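Local coordinates for putative methyltransferase protein (PDB 5BP9) that probably transfers a methyl group from S-adenosylmethionine to an acceptor, and binds S-adenosyl-L-homocysteine, at residues I174-N179 against Y224-F229; N151-R156 against M180-R185; L204-E209 against K269-L274. All coordinates share one frame; numbering follows the deposited sequence. Where two conformers were deposited one is given.

Contact 1. Residues I174-N179 against Y224-F229. With ETE (2-{2-[2-2-(methoxy-ethoxy)-ethoxy]-ethoxy}-ethanol), chain B.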
loop_
_atom_site.group_PDB
_atom_site.type_symbol
_atom_site.label_atom_id
_atom_site.label_comp_id
_atom_site.label_asym_id
_atom_site.label_seq_id
_atom_site.Cartn_x
_atom_site.Cartn_y
_atom_site.Cartn_z
ATOM N N ILE A 174 3.292 4.930 4.635
ATOM C CA ILE A 174 3.875 5.554 5.849
ATOM C C ILE A 174 4.846 6.698 5.476
ATOM O O ILE A 174 4.983 7.693 6.220
ATOM C CB ILE A 174 4.532 4.509 6.784
ATOM C CG1 ILE A 174 3.490 3.467 7.216
ATOM C CG2 ILE A 174 5.174 5.188 8.016
ATOM C CD1 ILE A 174 4.083 2.242 7.830
ATOM N N GLY A 175 5.519 6.563 4.334
ATOM C CA GLY A 175 6.333 7.638 3.753
ATOM C C GLY A 175 7.743 7.751 4.290
ATOM O O GLY A 175 8.717 7.696 3.530
ATOM N N ARG A 176 7.849 7.939 5.607
ATOM C CA ARG A 176 9.128 8.163 6.275
ATOM C C ARG A 176 9.087 7.556 7.678
ATOM O O ARG A 176 8.033 7.412 8.274
ATOM C CB ARG A 176 9.446 9.670 6.336
ATOM C CG ARG A 176 9.600 10.323 4.958
ATOM C CD ARG A 176 10.074 11.773 4.973
ATOM N NE ARG A 176 11.331 11.943 5.691
ATOM C CZ ARG A 176 12.544 11.749 5.173
ATOM N NH1 ARG A 176 12.704 11.372 3.905
ATOM N NH2 ARG A 176 13.605 11.935 5.941
ATOM N N LEU A 177 10.249 7.178 8.187
ATOM C CA LEU A 177 10.329 6.604 9.537
ATOM C C LEU A 177 9.795 7.549 10.613
ATOM O O LEU A 177 9.246 7.085 11.599
ATOM C CB LEU A 177 11.770 6.177 9.881
ATOM C CG LEU A 177 12.356 5.069 9.005
ATOM C CD1 LEU A 177 13.784 4.846 9.463
ATOM C CD2 LEU A 177 11.530 3.791 9.090
ATOM N N GLU A 178 9.937 8.858 10.418
ATOM C CA GLU A 178 9.384 9.813 11.416
ATOM C C GLU A 178 7.858 9.753 11.535
ATOM O O GLU A 178 7.276 10.284 12.489
ATOM C CB GLU A 178 9.863 11.250 11.157
ATOM C CG GLU A 178 9.340 11.872 9.875
ATOM C CD GLU A 178 9.813 13.291 9.631
ATOM O OE1 GLU A 178 10.225 13.994 10.593
ATOM O OE2 GLU A 178 9.737 13.700 8.462
ATOM N N ASN A 179 7.193 9.124 10.558
ATOM C CA ASN A 179 5.741 8.887 10.634
ATOM C C ASN A 179 5.334 7.586 11.316
ATOM O O ASN A 179 4.152 7.292 11.402
ATOM C CB ASN A 179 5.150 8.932 9.240
ATOM C CG ASN A 179 5.178 10.321 8.656
ATOM O OD1 ASN A 179 5.246 11.324 9.392
ATOM N ND2 ASN A 179 5.105 10.402 7.339
ATOM N N TYR A 224 17.943 4.452 3.963
ATOM C CA TYR A 224 18.016 4.190 2.531
ATOM C C TYR A 224 16.661 3.811 1.889
ATOM O O TYR A 224 16.468 4.029 0.703
ATOM C CB TYR A 224 19.069 3.128 2.186
ATOM C CG TYR A 224 18.864 1.795 2.875
ATOM C CD1 TYR A 224 17.940 0.866 2.419
ATOM C CD2 TYR A 224 19.611 1.468 4.003
ATOM C CE1 TYR A 224 17.757 -0.349 3.082
ATOM C CE2 TYR A 224 19.448 0.270 4.642
ATOM C CZ TYR A 224 18.508 -0.634 4.191
ATOM O OH TYR A 224 18.379 -1.827 4.872
ATOM N N GLY A 225 15.741 3.258 2.676
ATOM C CA GLY A 225 14.411 2.895 2.186
ATOM C C GLY A 225 13.447 4.069 2.039
ATOM O O GLY A 225 12.329 3.876 1.542
ATOM N N GLU A 226 13.858 5.271 2.454
ATOM C CA GLU A 226 13.036 6.487 2.276
ATOM C C GLU A 226 13.258 7.034 0.855
ATOM O O GLU A 226 14.196 7.821 0.606
ATOM C CB GLU A 226 13.363 7.534 3.353
ATOM C CG GLU A 226 12.900 7.105 4.748
ATOM C CD GLU A 226 13.222 8.084 5.838
ATOM O OE1 GLU A 226 14.124 8.932 5.662
ATOM O OE2 GLU A 226 12.594 7.991 6.897
ATOM N N ILE A 227 12.408 6.567 -0.060
ATOM C CA ILE A 227 12.461 6.874 -1.499
ATOM C C ILE A 227 11.394 7.937 -1.774
ATOM O O ILE A 227 10.423 8.068 -1.045
ATOM C CB ILE A 227 12.136 5.579 -2.332
ATOM C CG1 ILE A 227 13.115 4.457 -1.992
ATOM C CG2 ILE A 227 12.162 5.806 -3.846
ATOM C CD1 ILE A 227 14.558 4.862 -2.095
ATOM N N ASP A 228 11.572 8.688 -2.844
ATOM C CA ASP A 228 10.503 9.502 -3.385
ATOM C C ASP A 228 10.234 9.154 -4.824
ATOM O O ASP A 228 11.128 8.739 -5.575
ATOM C CB ASP A 228 10.794 10.980 -3.250
ATOM C CG ASP A 228 12.036 11.388 -3.985
ATOM O OD1 ASP A 228 11.984 11.634 -5.216
ATOM O OD2 ASP A 228 13.082 11.414 -3.317
ATOM N N PHE A 229 8.978 9.322 -5.183
ATOM C CA PHE A 229 8.493 9.059 -6.528
ATOM C C PHE A 229 7.563 10.183 -6.997
ATOM O O PHE A 229 7.061 10.961 -6.213
ATOM C CB PHE A 229 7.723 7.741 -6.566
ATOM C CG PHE A 229 8.570 6.513 -6.385
ATOM C CD1 PHE A 229 9.489 6.143 -7.356
ATOM C CD2 PHE A 229 8.380 5.676 -5.315
ATOM C CE1 PHE A 229 10.222 4.991 -7.247
ATOM C CE2 PHE A 229 9.117 4.518 -5.193
ATOM C CZ PHE A 229 10.042 4.175 -6.151
HETATM O OH2 ETE B . 0.355 9.934 -2.869
HETATM C C12 ETE B . 0.278 9.178 -4.073
HETATM C C22 ETE B . 0.881 7.826 -3.750
HETATM O OH3 ETE B . 0.756 6.938 -4.853
HETATM C C13 ETE B . 1.690 4.959 -5.866
HETATM C C23 ETE B . 1.372 5.683 -4.566
HETATM O OH4 ETE B . 2.331 3.713 -5.592
HETATM C C14 ETE B . 4.669 3.732 -6.125
HETATM C C24 ETE B . 3.282 3.296 -6.575
HETATM O OH5 ETE B . 5.597 3.613 -7.202
HETATM C C15 ETE B . 7.440 2.220 -7.944
HETATM C C25 ETE B . 5.990 2.262 -7.477
HETATM O OH6 ETE B . 7.597 1.192 -8.927
HETATM C C26 ETE B . 8.651 1.437 -9.859
HETATM O O HOH W 1 10.587 8.498 1.764
HETATM O O HOH W 2 12.156 9.941 8.801
#

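Contact 2. Residues N151-R156 against M180-R185. With SAH (S-adenosyl-L-homocysteine), chain D.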
loop_
_atom_site.group_PDB
_atom_site.type_symbol
_atom_site.label_atom_id
_atom_site.label_comp_id
_atom_site.label_asym_id
_atom_site.label_seq_id
_atom_site.Cartn_x
_atom_site.Cartn_y
_atom_site.Cartn_z
ATOM N N ASN A 151 -8.218 9.171 3.102
ATOM C CA ASN A 151 -6.821 9.005 3.507
ATOM C C ASN A 151 -6.795 8.199 4.808
ATOM O O ASN A 151 -7.487 8.557 5.759
ATOM C CB ASN A 151 -6.185 10.382 3.722
ATOM C CG ASN A 151 -4.674 10.333 3.867
ATOM O OD1 ASN A 151 -4.135 9.534 4.629
ATOM N ND2 ASN A 151 -3.986 11.217 3.158
ATOM N N LEU A 152 -5.984 7.128 4.860
ATOM C CA LEU A 152 -5.826 6.321 6.058
ATOM C C LEU A 152 -5.637 7.154 7.329
ATOM O O LEU A 152 -6.160 6.799 8.389
ATOM C CB LEU A 152 -4.606 5.386 5.870
ATOM C CG LEU A 152 -4.202 4.509 7.062
ATOM C CD1 LEU A 152 -5.272 3.472 7.329
ATOM C CD2 LEU A 152 -2.860 3.847 6.816
ATOM N N PHE A 153 -4.873 8.252 7.208
ATOM C CA PHE A 153 -4.480 9.056 8.355
ATOM C C PHE A 153 -5.506 10.117 8.781
ATOM O O PHE A 153 -5.310 10.794 9.806
ATOM C CB PHE A 153 -3.122 9.692 8.100
ATOM C CG PHE A 153 -2.041 8.687 7.886
ATOM C CD1 PHE A 153 -1.624 7.875 8.937
ATOM C CD2 PHE A 153 -1.471 8.515 6.643
ATOM C CE1 PHE A 153 -0.650 6.926 8.732
ATOM C CE2 PHE A 153 -0.489 7.572 6.442
ATOM C CZ PHE A 153 -0.067 6.786 7.483
ATOM N N ASP A 154 -6.600 10.223 8.039
ATOM C CA ASP A 154 -7.638 11.232 8.311
ATOM C C ASP A 154 -8.159 11.003 9.728
ATOM O O ASP A 154 -8.580 9.899 10.055
ATOM C CB ASP A 154 -8.756 11.087 7.254
ATOM C CG ASP A 154 -9.768 12.201 7.273
ATOM O OD1 ASP A 154 -10.078 12.746 8.345
ATOM O OD2 ASP A 154 -10.298 12.513 6.185
ATOM N N GLU A 155 -8.131 12.054 10.563
ATOM C CA GLU A 155 -8.623 11.955 11.936
ATOM C C GLU A 155 -10.094 11.570 11.985
ATOM O O GLU A 155 -10.555 11.040 12.996
ATOM C CB GLU A 155 -8.412 13.275 12.687
ATOM C CG GLU A 155 -6.953 13.622 12.915
ATOM C CD GLU A 155 -6.287 14.400 11.790
ATOM O OE1 GLU A 155 -6.917 14.619 10.692
ATOM O OE2 GLU A 155 -5.115 14.799 12.031
ATOM N N ARG A 156 -10.845 11.893 10.920
ATOM C CA ARG A 156 -12.271 11.567 10.845
ATOM C C ARG A 156 -12.569 10.136 10.386
ATOM O O ARG A 156 -13.707 9.712 10.455
ATOM C CB ARG A 156 -13.008 12.543 9.909
ATOM C CG ARG A 156 -12.845 14.028 10.230
ATOM C CD ARG A 156 -13.233 14.889 9.029
ATOM N NE ARG A 156 -12.398 14.624 7.849
ATOM C CZ ARG A 156 -12.626 15.095 6.621
ATOM N NH1 ARG A 156 -13.673 15.881 6.378
ATOM N NH2 ARG A 156 -11.798 14.781 5.623
HETATM N N MSE A 180 6.302 6.808 11.810
HETATM C CA MSE A 180 5.954 5.560 12.490
HETATM C C MSE A 180 5.056 5.750 13.706
HETATM O O MSE A 180 4.084 4.996 13.849
HETATM C CB MSE A 180 7.184 4.713 12.834
HETATM C CG MSE A 180 7.788 4.083 11.590
HETATM SE SE MSE A 180 6.653 2.560 11.047
HETATM C CE MSE A 180 7.592 2.321 9.432
ATOM N N PRO A 181 5.324 6.738 14.582
ATOM C CA PRO A 181 4.414 6.917 15.729
ATOM C C PRO A 181 2.960 7.231 15.290
ATOM O O PRO A 181 2.016 6.638 15.821
ATOM C CB PRO A 181 5.083 8.035 16.540
ATOM C CG PRO A 181 6.542 7.923 16.184
ATOM C CD PRO A 181 6.543 7.565 14.731
ATOM N N LEU A 182 2.784 8.122 14.310
ATOM C CA LEU A 182 1.451 8.441 13.784
ATOM C C LEU A 182 0.787 7.197 13.238
ATOM O O LEU A 182 -0.391 6.949 13.492
ATOM C CB LEU A 182 1.553 9.495 12.674
ATOM C CG LEU A 182 0.268 9.888 11.937
ATOM C CD1 LEU A 182 -0.595 10.805 12.792
ATOM C CD2 LEU A 182 0.609 10.549 10.609
ATOM N N PHE A 183 1.555 6.419 12.471
ATOM C CA PHE A 183 1.021 5.193 11.892
ATOM C C PHE A 183 0.488 4.243 12.978
ATOM O O PHE A 183 -0.643 3.758 12.886
ATOM C CB PHE A 183 2.101 4.518 11.034
ATOM C CG PHE A 183 1.710 3.147 10.568
ATOM C CD1 PHE A 183 0.679 2.994 9.649
ATOM C CD2 PHE A 183 2.310 2.023 11.083
ATOM C CE1 PHE A 183 0.267 1.729 9.258
ATOM C CE2 PHE A 183 1.932 0.750 10.661
ATOM C CZ PHE A 183 0.888 0.593 9.768
ATOM N N PHE A 184 1.311 3.960 13.997
ATOM C CA PHE A 184 0.898 3.028 15.028
ATOM C C PHE A 184 -0.233 3.571 15.899
ATOM O O PHE A 184 -1.087 2.808 16.340
ATOM C CB PHE A 184 2.097 2.547 15.839
ATOM C CG PHE A 184 2.936 1.545 15.081
ATOM C CD1 PHE A 184 2.382 0.312 14.727
ATOM C CD2 PHE A 184 4.242 1.809 14.696
ATOM C CE1 PHE A 184 3.118 -0.628 14.005
ATOM C CE2 PHE A 184 4.987 0.859 14.017
ATOM C CZ PHE A 184 4.426 -0.353 13.643
ATOM N N ARG A 185 -0.284 4.891 16.093
ATOM C CA ARG A 185 -1.444 5.496 16.765
ATOM C C ARG A 185 -2.723 5.254 15.982
ATOM O O ARG A 185 -3.747 4.914 16.572
ATOM C CB ARG A 185 -1.275 6.989 17.008
ATOM C CG ARG A 185 -0.321 7.319 18.134
ATOM C CD ARG A 185 -0.439 8.777 18.563
ATOM N NE ARG A 185 -0.017 9.750 17.547
ATOM C CZ ARG A 185 1.235 10.152 17.306
ATOM N NH1 ARG A 185 2.265 9.653 17.971
ATOM N NH2 ARG A 185 1.459 11.070 16.369
HETATM N N SAH D . -2.855 -1.982 -3.302
HETATM C CA SAH D . -2.904 -1.667 -4.782
HETATM C CB SAH D . -2.263 -0.325 -5.164
HETATM C CG SAH D . -0.837 -0.093 -4.664
HETATM S SD SAH D . -0.272 1.522 -5.116
HETATM C C SAH D . -2.239 -2.757 -5.576
HETATM O O SAH D . -1.670 -3.689 -5.017
HETATM O OXT SAH D . -2.235 -2.770 -6.806
HETATM C "C5'" SAH D . -0.555 2.442 -3.625
HETATM C "C4'" SAH D . -1.979 2.976 -3.523
HETATM O "O4'" SAH D . -2.121 3.625 -2.242
HETATM C "C3'" SAH D . -2.391 4.015 -4.563
HETATM O "O3'" SAH D . -3.637 3.622 -5.183
HETATM C "C2'" SAH D . -2.502 5.314 -3.771
HETATM O "O2'" SAH D . -3.399 6.275 -4.293
HETATM C "C1'" SAH D . -2.897 4.822 -2.398
HETATM N N9 SAH D . -2.602 5.697 -1.253
HETATM C C8 SAH D . -1.485 6.416 -1.059
HETATM N N7 SAH D . -1.450 7.057 0.070
HETATM C C5 SAH D . -2.636 6.712 0.686
HETATM C C6 SAH D . -3.219 7.058 1.913
HETATM N N6 SAH D . -2.626 7.870 2.805
HETATM N N1 SAH D . -4.439 6.535 2.220
HETATM C C2 SAH D . -5.039 5.725 1.322
HETATM N N3 SAH D . -4.568 5.329 0.127
HETATM C C4 SAH D . -3.362 5.865 -0.148
#

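Contact 3. Residues L204-E209 against K269-L274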
loop_
_atom_site.group_PDB
_atom_site.type_symbol
_atom_site.label_atom_id
_atom_site.label_comp_id
_atom_site.label_asym_id
_atom_site.label_seq_id
_atom_site.Cartn_x
_atom_site.Cartn_y
_atom_site.Cartn_z
ATOM N N LEU A 204 15.845 -2.710 0.652
ATOM C CA LEU A 204 16.515 -2.161 -0.537
ATOM C C LEU A 204 18.011 -1.958 -0.398
ATOM O O LEU A 204 18.608 -1.382 -1.291
ATOM C CB LEU A 204 15.886 -0.811 -0.961
ATOM C CG LEU A 204 14.400 -0.845 -1.340
ATOM C CD1 LEU A 204 14.045 0.497 -1.977
ATOM C CD2 LEU A 204 14.039 -2.026 -2.249
ATOM N N ARG A 205 18.627 -2.458 0.680
ATOM C CA ARG A 205 20.048 -2.205 0.921
ATOM C C ARG A 205 20.899 -2.537 -0.299
ATOM O O ARG A 205 21.797 -1.782 -0.645
ATOM C CB ARG A 205 20.527 -3.007 2.136
ATOM C CG ARG A 205 21.987 -2.783 2.495
ATOM C CD ARG A 205 22.393 -3.638 3.680
ATOM N NE ARG A 205 21.934 -3.066 4.936
ATOM C CZ ARG A 205 22.555 -2.077 5.563
ATOM N NH1 ARG A 205 23.655 -1.553 5.042
ATOM N NH2 ARG A 205 22.076 -1.606 6.703
ATOM N N TYR A 206 20.605 -3.666 -0.941
ATOM C CA TYR A 206 21.391 -4.147 -2.091
ATOM C C TYR A 206 21.535 -3.104 -3.220
ATOM O O TYR A 206 22.543 -3.111 -3.960
ATOM C CB TYR A 206 20.806 -5.481 -2.612
ATOM C CG TYR A 206 19.517 -5.337 -3.410
ATOM C CD1 TYR A 206 18.282 -5.229 -2.778
ATOM C CD2 TYR A 206 19.542 -5.297 -4.802
ATOM C CE1 TYR A 206 17.106 -5.087 -3.511
ATOM C CE2 TYR A 206 18.378 -5.150 -5.537
ATOM C CZ TYR A 206 17.165 -5.046 -4.887
ATOM O OH TYR A 206 16.018 -4.912 -5.630
ATOM N N LEU A 207 20.529 -2.231 -3.374
ATOM C CA LEU A 207 20.561 -1.165 -4.396
ATOM C C LEU A 207 21.535 -0.020 -4.086
ATOM O O LEU A 207 21.985 0.684 -4.995
ATOM C CB LEU A 207 19.158 -0.584 -4.603
ATOM C CG LEU A 207 18.127 -1.568 -5.172
ATOM C CD1 LEU A 207 16.771 -0.899 -5.161
ATOM C CD2 LEU A 207 18.487 -2.020 -6.590
ATOM N N PHE A 208 21.861 0.150 -2.813
ATOM C CA PHE A 208 22.684 1.241 -2.338
ATOM C C PHE A 208 24.117 0.864 -2.048
ATOM O O PHE A 208 24.854 1.654 -1.455
ATOM C CB PHE A 208 22.005 1.873 -1.125
ATOM C CG PHE A 208 20.736 2.569 -1.495
ATOM C CD1 PHE A 208 20.771 3.850 -2.022
ATOM C CD2 PHE A 208 19.530 1.925 -1.394
ATOM C CE1 PHE A 208 19.607 4.486 -2.404
ATOM C CE2 PHE A 208 18.352 2.550 -1.772
ATOM C CZ PHE A 208 18.389 3.832 -2.275
ATOM N N GLU A 209 24.507 -0.331 -2.458
ATOM C CA GLU A 209 25.871 -0.815 -2.244
ATOM C C GLU A 209 26.689 -0.762 -3.522
ATOM O O GLU A 209 26.152 -0.876 -4.629
ATOM C CB GLU A 209 25.848 -2.251 -1.731
ATOM C CG GLU A 209 25.270 -2.392 -0.336
ATOM C CD GLU A 209 25.169 -3.831 0.134
ATOM O OE1 GLU A 209 25.400 -4.754 -0.663
ATOM O OE2 GLU A 209 24.840 -4.041 1.322
ATOM N N LYS A 269 11.767 -14.109 -2.872
ATOM C CA LYS A 269 13.090 -14.380 -3.427
ATOM C C LYS A 269 13.830 -13.120 -3.912
ATOM O O LYS A 269 14.890 -13.230 -4.542
ATOM C CB LYS A 269 12.953 -15.399 -4.572
ATOM C CG LYS A 269 12.430 -16.757 -4.117
ATOM C CD LYS A 269 12.378 -17.765 -5.257
ATOM C CE LYS A 269 11.838 -19.112 -4.790
ATOM N NZ LYS A 269 12.822 -19.878 -3.972
ATOM N N HIS A 270 13.298 -11.934 -3.602
ATOM C CA HIS A 270 13.887 -10.665 -4.057
ATOM C C HIS A 270 13.911 -9.646 -2.901
ATOM O O HIS A 270 13.448 -8.503 -3.038
ATOM C CB HIS A 270 13.109 -10.145 -5.276
ATOM N N TYR A 271 14.448 -10.086 -1.762
ATOM C CA TYR A 271 14.629 -9.244 -0.554
ATOM C C TYR A 271 13.307 -8.719 0.038
ATOM O O TYR A 271 13.297 -7.792 0.836
ATOM C CB TYR A 271 15.610 -8.075 -0.801
ATOM C CG TYR A 271 16.990 -8.527 -1.218
ATOM C CD1 TYR A 271 17.891 -9.010 -0.277
ATOM C CD2 TYR A 271 17.369 -8.487 -2.539
ATOM C CE1 TYR A 271 19.163 -9.436 -0.651
ATOM C CE2 TYR A 271 18.636 -8.922 -2.942
ATOM C CZ TYR A 271 19.529 -9.390 -1.990
ATOM O OH TYR A 271 20.792 -9.822 -2.365
ATOM N N ASP A 272 12.218 -9.362 -0.352
ATOM C CA ASP A 272 10.873 -9.006 0.053
ATOM C C ASP A 272 10.328 -9.960 1.109
ATOM O O ASP A 272 10.768 -11.104 1.242
ATOM C CB ASP A 272 9.906 -8.897 -1.142
ATOM C CG ASP A 272 9.974 -10.074 -2.105
ATOM O OD1 ASP A 272 10.879 -10.927 -2.015
ATOM O OD2 ASP A 272 9.086 -10.121 -2.960
ATOM N N TYR A 273 9.357 -9.460 1.872
ATOM C CA TYR A 273 8.782 -10.241 2.949
ATOM C C TYR A 273 7.379 -9.779 3.297
ATOM O O TYR A 273 6.993 -8.634 2.981
ATOM C CB TYR A 273 9.666 -10.193 4.196
ATOM C CG TYR A 273 9.681 -8.828 4.829
ATOM C CD1 TYR A 273 10.571 -7.882 4.398
ATOM C CD2 TYR A 273 8.771 -8.490 5.825
ATOM C CE1 TYR A 273 10.580 -6.594 4.901
ATOM C CE2 TYR A 273 8.758 -7.201 6.367
ATOM C CZ TYR A 273 9.666 -6.264 5.911
ATOM O OH TYR A 273 9.612 -5.015 6.441
ATOM N N LEU A 274 6.652 -10.686 3.952
ATOM C CA LEU A 274 5.340 -10.410 4.530
ATOM C C LEU A 274 5.480 -10.497 6.022
ATOM O O LEU A 274 6.002 -11.503 6.534
ATOM C CB LEU A 274 4.293 -11.386 4.022
ATOM C CG LEU A 274 2.864 -11.230 4.588
ATOM C CD1 LEU A 274 2.192 -9.953 4.093
ATOM C CD2 LEU A 274 2.025 -12.457 4.292
#

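Contact 1. Residues I174-N179 against Y224-F229
Glu-226 reaches across to Leu-177 and Arg-176 and meets each with a different oxygen. Its OE2 accepts the backbone N-H of Leu-177 at 2.8 Å from N, through the anti lone pair, in a nearly straight bond (162°). In one of its two conformers Arg-176 brings NH2 to 3.1 Å from Glu-226 OE1, which lies over a guanidinium face, so charge rather than a directed N-H joins the two. There the arginine chain bends at chi3 (56°), setting the carboxylate carbon over the centre of that face with the planes 47° apart, and a long salt bridge to Glu-178 extends the network. One water donates to Glu-226 OE2 and accepts from Glu-178 N; another donates to the carbonyls of Gly-175 and Ile-227. These bonds tie the loop between strand 161-166 and helix 180-190 to the start of strand 226-233, part of an antiparallel sheet separate from the mixed sheet of the methyltransferase fold. Packing is slight: CB and CG of Leu-177 each lie 3.6 Å from Glu-226 OE2. Farther along, Phe-229 lines the pocket of the bound polyether, its ring held between CG2 of Ile-227 on one face and ETE C15, 3.7 Å from CZ, on the other.

Contact 2. Residues N151-R156 against M180-R185
Phe-153 and Phe-183 mark the closest approach of the two backbones, CA to CA 7.6 Å, where a type I turn from Asn-151 to Asp-154 faces helix 180-190. The Phe-153 ring, its CG anti to the carbonyl carbon (chi1 -61°), extends toward the helix and meets two consecutive residues. CD1 touches CD2 of Leu-182 at 3.9 Å, while CE1 comes within 4.0 Å of the CA of Phe-183, which lies near the plane of the Phe-153 ring, at its edge. In turn CE1 of Phe-153 and CD2 of Leu-152 approach the edge of the Phe-183 ring. Leu-152 also places CD2 over one face of Phe-153, so the turn packs against itself as well as the helix.

Two polar groups of the turn meet the bound product. OD1 of Asn-151 accepts the N-H of Phe-153 in an Asx turn, at 3.0 Å from N, and takes a weak bond from N6 of the adenine. The backbone N of Leu-152 gives N1 an almost straight bond (174°) of 3.1 Å. Arg-156 grips Asp-154 side-on through NE and NH2, and Asp-154 O accepts from Lys-186 of the helix. Adenine is thus read by one backbone N-H and one amide oxygen, a pattern suited to the 6-amino purine edge, while contact with residues 180-185 is apolar and relies on shape and burial.

Contact 3. Residues L204-E209 against K269-L274
Tyr-206 and Tyr-271 carry this contact through an aromatic interaction, an offset stack with the ring centroids 4.5 Å apart and the planes only 16° from parallel. The displacement brings the CD2-CE2 side of Tyr-271 over the CG-CD1 side of Tyr-206, and the closest pair is CD1 of Tyr-206 with CD2 of Tyr-271, at 3.4 Å. CE1 of Tyr-206 is almost as near to the same CD2, at 3.5 Å. CB of Tyr-206 lies over a face of the Tyr-271 ring, 4.1 Å from CE2. The first torsion of Tyr-206 sets CG between the backbone N and the carbonyl carbon (chi1 75°), and this turns the ring across to its partner.

Apolar packing continues on the other side of Tyr-206, where CG of Leu-207 sits over the opposite face, toward the rim. The ring is therefore layered between a leucine of its own segment and a tyrosine from the other.

Hydrogen bonding acts within each segment. Leu-207 N bonds to Leu-204 O, and Phe-208 N to Arg-205 O, shaping the short 3-10 turn that bears Tyr-206. In the other segment the N-H of His-270 reaches OD1 of Asp-272 from above the carboxylate plane, at 3.1 Å from N. It spans the bend at Tyr-271, whose phi is positive (62°). Backbone bonds of Tyr-271 to Asp-203 and of Tyr-273 to Ser-201 fasten this segment to the end of strand 195-202.

The stack thus lies at the surface, away from the bound S-adenosyl-L-homocysteine and the polyether pocket, where the loop leaving strand 195-202 passes the turn between strands 260-267 and 272-279. Strand 272-279 runs antiparallel between 195-202 and the edge strand 260-267 in the mixed seven-stranded sheet, whose 3-2-1-4-5-7-6 order is characteristic of the class I, Rossmann-like methyltransferase fold.

In the fold
Contacts 1 and 2 have centres about 15 Å apart and touch where CD1 of Ile-174 packs on CD2 of Phe-183, 3.7 Å away; the loop of contact 1 runs directly into the helix of contact 2. Contacts 1 and 3 are also about 15 Å apart between centres, joined by Tyr-224 against Arg-205 and Phe-208. Contacts 2 and 3, with centres about 26 Å apart, do not touch. Along the chain, contact 1 interleaves with each of the others, whereas contact 2 closes before contact 3 opens. Contact 1 thus stands between adenine recognition beside the mixed sheet and the end of that sheet where strand 272-279 runs antiparallel, and brings in the four-stranded sheet that helps line the polyether pocket.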